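Local coordinates for protein aminotransferase (Streptomyces pactum, PDB 4ZM4) that belongs to the class-III aminotransferases, a family of enzymes that depend on the cofactor pyridoxal phosphate, at residues 212-217 against 247-252. The protein carries 1 engineered substitution. Sequence-based numbering, arbitrary orientation.
Sequences IAAVIV and MLVFDE. With P3B ((3E,4R,5R)-4,5-dihydroxy-3-{[(Z)-{3-hydroxy-2-methyl-5-[(phosphonooxy)methyl]pyridin-4(1H)-ylidene}methyl]imino}cyclohex-1-ene-1-carboxylic acid), chain H.
Met247 N donates to Ala213 O (3.0 Å), the first of five backbone hydrogen bonds that join strands 212-217 and 247-251 as parallel neighbours in the seven-stranded mixed sheet of the large domain. Helix 233-244 links them in a beta-alpha-beta unit, and the strand axes are 23° from parallel. The bonds alternate in the parallel manner: Val215 uses its N toward Met247 O and its O toward Val249 N, and Val217 its N toward Val249 O and its O toward Asp251 N (2.8 Å). Val249 O also receives a CA-H...O contact from Ile216.

Small Ala214 and beta-branched Val215, Ile216, Val217 and Val249 suit strands with helices against both faces. Ala214, Ile216, Met247 and Val249 share the face where helix 123-138 packs; the single methyl of Ala214 meets Val249 CG2, and Ile216 CD1 touches Val249 CG1 at 4.1 Å. On the other face Val215 and Leu248 lie against helix 233-244. There the longer Leu248 and Phe250 reach the methyl that Val217 holds between its backbone N and carbonyl carbon: Val217 CG1 lies 3.6 Å from Phe250 CD1, and Leu248 CD1 approaches the same methyl.

Near the C-terminal end of strand 247-251, Asp251 brings a carboxylate to P3B. With CG anti to the backbone N (chi1 -174°), the group extends to the pyridine ring; His151 ND1 also bonds OD2, and Val253 N holds OD1, fixing the carboxylate's rotation. An aspartate here is the family's usual partner of the cofactor's pyridine nitrogen: P3B NAP donates to Asp251 OD2 at 2.6 Å, with an N-H...O angle of 156°.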
loop_
_atom_site.group_PDB
_atom_site.type_symbol
_atom_site.label_atom_id
_atom_site.label_comp_id
_atom_site.label_asym_id
_atom_site.label_seq_id
_atom_site.Cartn_x
_atom_site.Cartn_y
_atom_site.Cartn_z
ATOM N N ILE B 212 -21.346 16.653 9.024
ATOM C CA ILE B 212 -20.419 16.127 8.018
ATOM C C ILE B 212 -18.961 16.368 8.412
ATOM O O ILE B 212 -18.510 17.520 8.516
ATOM C CB ILE B 212 -20.738 16.705 6.618
ATOM C CG1 ILE B 212 -22.097 16.197 6.166
ATOM C CG2 ILE B 212 -19.643 16.305 5.603
ATOM C CD1 ILE B 212 -22.724 16.980 5.041
ATOM N N ALA B 213 -18.201 15.274 8.578
ATOM C CA ALA B 213 -16.765 15.367 8.801
ATOM C C ALA B 213 -16.035 15.799 7.543
ATOM O O ALA B 213 -15.107 16.608 7.598
ATOM C CB ALA B 213 -16.221 14.030 9.273
ATOM N N ALA B 214 -16.393 15.215 6.399
ATOM C CA ALA B 214 -15.675 15.474 5.134
ATOM C C ALA B 214 -16.536 15.232 3.910
ATOM O O ALA B 214 -17.404 14.380 3.894
ATOM C CB ALA B 214 -14.410 14.626 5.042
ATOM N N VAL B 215 -16.260 15.994 2.867
ATOM C CA VAL B 215 -16.653 15.647 1.536
ATOM C C VAL B 215 -15.384 15.221 0.796
ATOM O O VAL B 215 -14.442 16.016 0.652
ATOM C CB VAL B 215 -17.259 16.820 0.808
ATOM C CG1 VAL B 215 -17.665 16.391 -0.595
ATOM C CG2 VAL B 215 -18.464 17.361 1.583
ATOM N N ILE B 216 -15.356 13.985 0.289
ATOM C CA ILE B 216 -14.246 13.563 -0.552
ATOM C C ILE B 216 -14.694 13.562 -2.013
ATOM O O ILE B 216 -15.857 13.202 -2.298
ATOM C CB ILE B 216 -13.658 12.201 -0.120
ATOM C CG1 ILE B 216 -12.415 11.851 -0.941
ATOM C CG2 ILE B 216 -14.693 11.090 -0.246
ATOM C CD1 ILE B 216 -11.483 10.853 -0.279
ATOM N N VAL B 217 -13.788 13.967 -2.922
ATOM C CA VAL B 217 -14.158 14.174 -4.299
ATOM C C VAL B 217 -12.959 14.086 -5.259
ATOM O O VAL B 217 -11.852 14.514 -4.922
ATOM C CB VAL B 217 -14.846 15.532 -4.436
ATOM C CG1 VAL B 217 -13.869 16.639 -4.137
ATOM C CG2 VAL B 217 -15.461 15.695 -5.826
ATOM N N MET B 247 -14.405 19.236 6.385
ATOM C CA MET B 247 -13.137 19.303 5.637
ATOM C C MET B 247 -13.413 18.925 4.198
ATOM O O MET B 247 -14.150 17.969 3.928
ATOM C CB MET B 247 -12.059 18.414 6.278
ATOM C CG MET B 247 -11.732 18.854 7.699
ATOM S SD MET B 247 -10.290 18.044 8.421
ATOM C CE MET B 247 -8.954 18.960 7.667
ATOM N N LEU B 248 -12.871 19.698 3.272
ATOM C CA LEU B 248 -12.944 19.364 1.858
ATOM C C LEU B 248 -11.673 18.576 1.497
ATOM O O LEU B 248 -10.558 19.068 1.715
ATOM C CB LEU B 248 -13.080 20.626 0.987
ATOM C CG LEU B 248 -13.126 20.434 -0.548
ATOM C CD1 LEU B 248 -14.195 19.455 -0.988
ATOM C CD2 LEU B 248 -13.340 21.771 -1.238
ATOM N N VAL B 249 -11.872 17.340 1.011
ATOM C CA VAL B 249 -10.783 16.463 0.615
ATOM C C VAL B 249 -10.784 16.281 -0.902
ATOM O O VAL B 249 -11.678 15.658 -1.447
ATOM C CB VAL B 249 -10.870 15.078 1.306
ATOM C CG1 VAL B 249 -9.616 14.282 1.063
ATOM C CG2 VAL B 249 -11.059 15.215 2.826
ATOM N N PHE B 250 -9.754 16.791 -1.573
ATOM C CA PHE B 250 -9.577 16.509 -2.992
ATOM C C PHE B 250 -8.737 15.263 -3.092
ATOM O O PHE B 250 -7.589 15.217 -2.633
ATOM C CB PHE B 250 -8.856 17.656 -3.740
ATOM C CG PHE B 250 -9.746 18.801 -4.144
ATOM C CD1 PHE B 250 -11.076 18.863 -3.784
ATOM C CD2 PHE B 250 -9.218 19.860 -4.855
ATOM C CE1 PHE B 250 -11.878 19.950 -4.142
ATOM C CE2 PHE B 250 -9.999 20.955 -5.207
ATOM C CZ PHE B 250 -11.338 20.990 -4.855
ATOM N N ASP B 251 -9.302 14.243 -3.715
ATOM C CA ASP B 251 -8.534 13.065 -4.129
ATOM C C ASP B 251 -7.892 13.415 -5.450
ATOM O O ASP B 251 -8.508 13.296 -6.486
ATOM C CB ASP B 251 -9.442 11.825 -4.250
ATOM C CG ASP B 251 -8.681 10.563 -4.532
ATOM O OD1 ASP B 251 -7.476 10.627 -4.840
ATOM O OD2 ASP B 251 -9.306 9.469 -4.453
ATOM N N GLU B 252 -6.623 13.813 -5.398
ATOM C CA GLU B 252 -5.858 14.098 -6.596
ATOM C C GLU B 252 -4.875 12.987 -6.974
ATOM O O GLU B 252 -3.837 13.244 -7.581
ATOM C CB GLU B 252 -5.146 15.436 -6.430
ATOM C CG GLU B 252 -6.112 16.611 -6.260
ATOM C CD GLU B 252 -5.777 17.788 -7.147
ATOM O OE1 GLU B 252 -5.445 17.550 -8.328
ATOM O OE2 GLU B 252 -5.820 18.942 -6.653
HETATM O OAH P3B H . -5.129 2.016 -3.959
HETATM P PBA P3B H . -4.490 2.737 -5.218
HETATM O OAI P3B H . -4.819 1.818 -6.356
HETATM O OAC P3B H . -2.986 2.932 -5.114
HETATM O OAQ P3B H . -5.389 4.145 -5.288
HETATM C CAM P3B H . -6.829 4.178 -5.020
HETATM C CAV P3B H . -7.334 5.253 -5.709
HETATM C CAL P3B H . -7.619 6.396 -4.976
HETATM N NAP P3B H . -8.087 7.513 -5.655
HETATM C CAU P3B H . -8.253 7.502 -7.021
HETATM C CAA P3B H . -8.745 8.596 -7.681
HETATM C CAW P3B H . -8.015 6.398 -7.714
HETATM O OAE P3B H . -8.201 6.452 -9.052
HETATM C CAX P3B H . -7.516 5.238 -7.120
HETATM C CAJ P3B H . -7.275 4.055 -7.904
HETATM N NAO P3B H . -7.668 3.966 -9.219
HETATM C CAT P3B H . -7.553 2.808 -9.944
HETATM C CAK P3B H . -7.199 1.532 -9.422
HETATM C CAS P3B H . -7.169 0.361 -10.171
HETATM C CAR P3B H . -6.754 -0.868 -9.625
HETATM O OAD P3B H . -6.626 -1.892 -10.315
HETATM O OAB P3B H . -6.576 -1.024 -8.442
HETATM C CAN P3B H . -7.254 0.388 -11.508
HETATM C CAY P3B H . -7.501 1.729 -12.219
HETATM O OAF P3B H . -8.442 1.365 -13.247
HETATM C CAZ P3B H . -7.996 2.924 -11.307
HETATM O OAG P3B H . -7.821 4.285 -11.847
#